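Local coordinates for protein MYB21 (Trichomonas vaginalis, PDB 3OSG) that binds promoter elements of the ap65-1 gene through its R2R3 Myb domain, probably acting in the nucleus as a sequence-specific transcription factor, at a contact of chain A with DNA. Numbering follows the deposited sequence.

A contact of chain A with DNA. Residues 51, 55, 97, 101. With nucleotides of chain B.
Asn101 meets the adenine of DA5 in the major groove, its flat amide set against the Hoogsteen edge. ND2 of Asn101 gives a hydrogen bond to N7 of DA5 (2.9 Å), and OD1 of Asn101 accepts one from the exocyclic amine N6 of DA5 (3.1 Å). An amide suits this place because it offers a donor and an acceptor side by side, the complement of adenine's N7 and N6. The match is not quite coplanar: N7 lies 27° out of the amide plane. Asn101 and Ile97 belong to helix 96-109, a recognition helix, which lies in the groove. From the same helix, Ile97 turns the methyl CG2 towards the thymine methyl C7 of DT6 (3.6 Å), an apolar touch suited to a branched aliphatic side chain. Its backbone O and O4 of DT6 share a water.

Helix 45-56 supplies contacts to the sugar-phosphate backbone of the same strand. The phenol OH of Tyr55 donates a hydrogen bond to the phosphate oxygen OP2 of DA5 (2.7 Å), which lies in the ring plane, while one ring face looks obliquely towards the deoxyribose; the ring does not stack on a base. A phenol suits the place because its rigid ring carries a neutral donor out to the phosphate. Arg51 brings a positive guanidinium, at the end of a long chain, to the negative phosphate of DT6: its NH1 forms a salt bridge with OP2 of DT6 at 2.9 Å, approached 31° out of the guanidinium plane. A bend at chi2 (60°) in the otherwise extended chain directs the group there, and CB of Tyr55 packs against one guanidinium face, probably helping to steady the cation. A second water joins base reading to backbone, linking ND2 of Asn101 (2.8 Å) with OP2 of DA5 (2.7 Å), the oxygen that also accepts the hydrogen bond of the Tyr55 hydroxyl.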
loop_
_atom_site.group_PDB
_atom_site.type_symbol
_atom_site.label_atom_id
_atom_site.label_comp_id
_atom_site.label_asym_id
_atom_site.label_seq_id
_atom_site.Cartn_x
_atom_site.Cartn_y
_atom_site.Cartn_z
ATOM N N ARG A 51 -6.367 1.410 0.869
ATOM C CA ARG A 51 -5.766 1.993 2.048
ATOM C C ARG A 51 -5.562 0.934 3.127
ATOM O O ARG A 51 -4.487 0.831 3.715
ATOM C CB ARG A 51 -6.613 3.149 2.567
ATOM C CG ARG A 51 -5.956 3.917 3.714
ATOM C CD ARG A 51 -4.606 4.527 3.304
ATOM N NE ARG A 51 -3.999 5.225 4.430
ATOM C CZ ARG A 51 -2.751 5.672 4.464
ATOM N NH1 ARG A 51 -1.949 5.494 3.421
ATOM N NH2 ARG A 51 -2.308 6.305 5.550
ATOM N N TYR A 55 -1.763 -0.209 3.641
ATOM C CA TYR A 55 -1.235 0.717 4.649
ATOM C C TYR A 55 -1.690 0.516 6.100
ATOM O O TYR A 55 -0.906 0.748 7.020
ATOM C CB TYR A 55 -1.417 2.176 4.198
ATOM C CG TYR A 55 -0.628 2.440 2.935
ATOM C CD1 TYR A 55 0.725 2.750 2.995
ATOM C CD2 TYR A 55 -1.225 2.317 1.686
ATOM C CE1 TYR A 55 1.455 2.950 1.855
ATOM C CE2 TYR A 55 -0.511 2.526 0.535
ATOM C CZ TYR A 55 0.834 2.837 0.621
ATOM O OH TYR A 55 1.563 3.027 -0.518
ATOM N N ILE A 97 2.385 -3.179 -4.069
ATOM C CA ILE A 97 2.442 -1.725 -4.194
ATOM C C ILE A 97 3.810 -1.247 -3.715
ATOM O O ILE A 97 4.486 -0.494 -4.408
ATOM C CB ILE A 97 1.365 -1.026 -3.320
ATOM C CG1 ILE A 97 -0.034 -1.187 -3.927
ATOM C CG2 ILE A 97 1.734 0.440 -3.072
ATOM C CD1 ILE A 97 -0.141 -0.827 -5.383
ATOM N N ASN A 101 7.026 0.329 -6.057
ATOM C CA ASN A 101 7.602 1.639 -5.724
ATOM C C ASN A 101 9.106 1.540 -5.428
ATOM O O ASN A 101 9.905 2.382 -5.855
ATOM C CB ASN A 101 6.884 2.280 -4.519
ATOM C CG ASN A 101 5.553 2.926 -4.902
ATOM O OD1 ASN A 101 5.352 3.361 -6.039
ATOM N ND2 ASN A 101 4.647 3.000 -3.946
ATOM P P DT B 4 10.503 6.408 -0.526
ATOM O OP1 DT B 4 10.624 6.442 0.935
ATOM O OP2 DT B 4 11.048 5.277 -1.292
ATOM O "O5'" DT B 4 8.947 6.564 -0.909
ATOM C "C5'" DT B 4 8.203 7.636 -0.327
ATOM C "C4'" DT B 4 6.758 7.596 -0.793
ATOM O "O4'" DT B 4 6.697 8.092 -2.152
ATOM C "C3'" DT B 4 6.118 6.211 -0.858
ATOM O "O3'" DT B 4 4.745 6.348 -0.507
ATOM C "C2'" DT B 4 6.205 5.866 -2.335
ATOM C "C1'" DT B 4 5.847 7.238 -2.875
ATOM N N1 DT B 4 6.092 7.474 -4.300
ATOM C C2 DT B 4 5.326 8.411 -4.947
ATOM O O2 DT B 4 4.456 9.071 -4.399
ATOM N N3 DT B 4 5.620 8.573 -6.270
ATOM C C4 DT B 4 6.586 7.894 -6.990
ATOM O O4 DT B 4 6.766 8.127 -8.175
ATOM C C5 DT B 4 7.354 6.915 -6.258
ATOM C C7 DT B 4 8.432 6.118 -6.937
ATOM C C6 DT B 4 7.080 6.761 -4.953
ATOM P P DA B 5 4.015 5.325 0.485
ATOM O OP1 DA B 5 4.548 5.542 1.832
ATOM O OP2 DA B 5 4.011 3.975 -0.120
ATOM O "O5'" DA B 5 2.517 5.887 0.471
ATOM C "C5'" DA B 5 2.307 7.217 0.896
ATOM C "C4'" DA B 5 1.054 7.768 0.260
ATOM O "O4'" DA B 5 1.294 7.967 -1.157
ATOM C "C3'" DA B 5 -0.167 6.849 0.337
ATOM O "O3'" DA B 5 -1.323 7.666 0.414
ATOM C "C2'" DA B 5 -0.129 6.099 -0.987
ATOM C "C1'" DA B 5 0.439 7.152 -1.930
ATOM N N9 DA B 5 1.275 6.596 -2.992
ATOM C C8 DA B 5 2.161 5.563 -2.876
ATOM N N7 DA B 5 2.790 5.264 -3.992
ATOM C C5 DA B 5 2.307 6.180 -4.897
ATOM C C6 DA B 5 2.599 6.402 -6.255
ATOM N N6 DA B 5 3.489 5.667 -6.931
ATOM N N1 DA B 5 1.957 7.399 -6.883
ATOM C C2 DA B 5 1.083 8.139 -6.188
ATOM N N3 DA B 5 0.725 8.015 -4.900
ATOM C C4 DA B 5 1.373 7.013 -4.301
ATOM P P DT B 6 -2.822 7.115 0.367
ATOM O OP1 DT B 6 -3.540 8.098 1.213
ATOM O OP2 DT B 6 -2.878 5.664 0.660
ATOM O "O5'" DT B 6 -3.283 7.284 -1.154
ATOM C "C5'" DT B 6 -3.366 8.592 -1.724
ATOM C "C4'" DT B 6 -3.607 8.520 -3.226
ATOM O "O4'" DT B 6 -2.596 7.703 -3.831
ATOM C "C3'" DT B 6 -4.918 7.910 -3.719
ATOM O "O3'" DT B 6 -5.569 8.963 -4.406
ATOM C "C2'" DT B 6 -4.522 6.758 -4.670
ATOM C "C1'" DT B 6 -3.108 7.180 -5.040
ATOM N N1 DT B 6 -2.139 6.114 -5.403
ATOM C C2 DT B 6 -1.621 6.083 -6.673
ATOM O O2 DT B 6 -1.959 6.864 -7.532
ATOM N N3 DT B 6 -0.708 5.093 -6.913
ATOM C C4 DT B 6 -0.274 4.145 -6.023
ATOM O O4 DT B 6 0.543 3.306 -6.351
ATOM C C5 DT B 6 -0.850 4.209 -4.694
ATOM C C7 DT B 6 -0.451 3.214 -3.630
ATOM C C6 DT B 6 -1.746 5.185 -4.451
HETATM O O HOH W 1 2.768 1.364 -6.382
HETATM O O HOH W 2 5.713 2.276 -1.409
#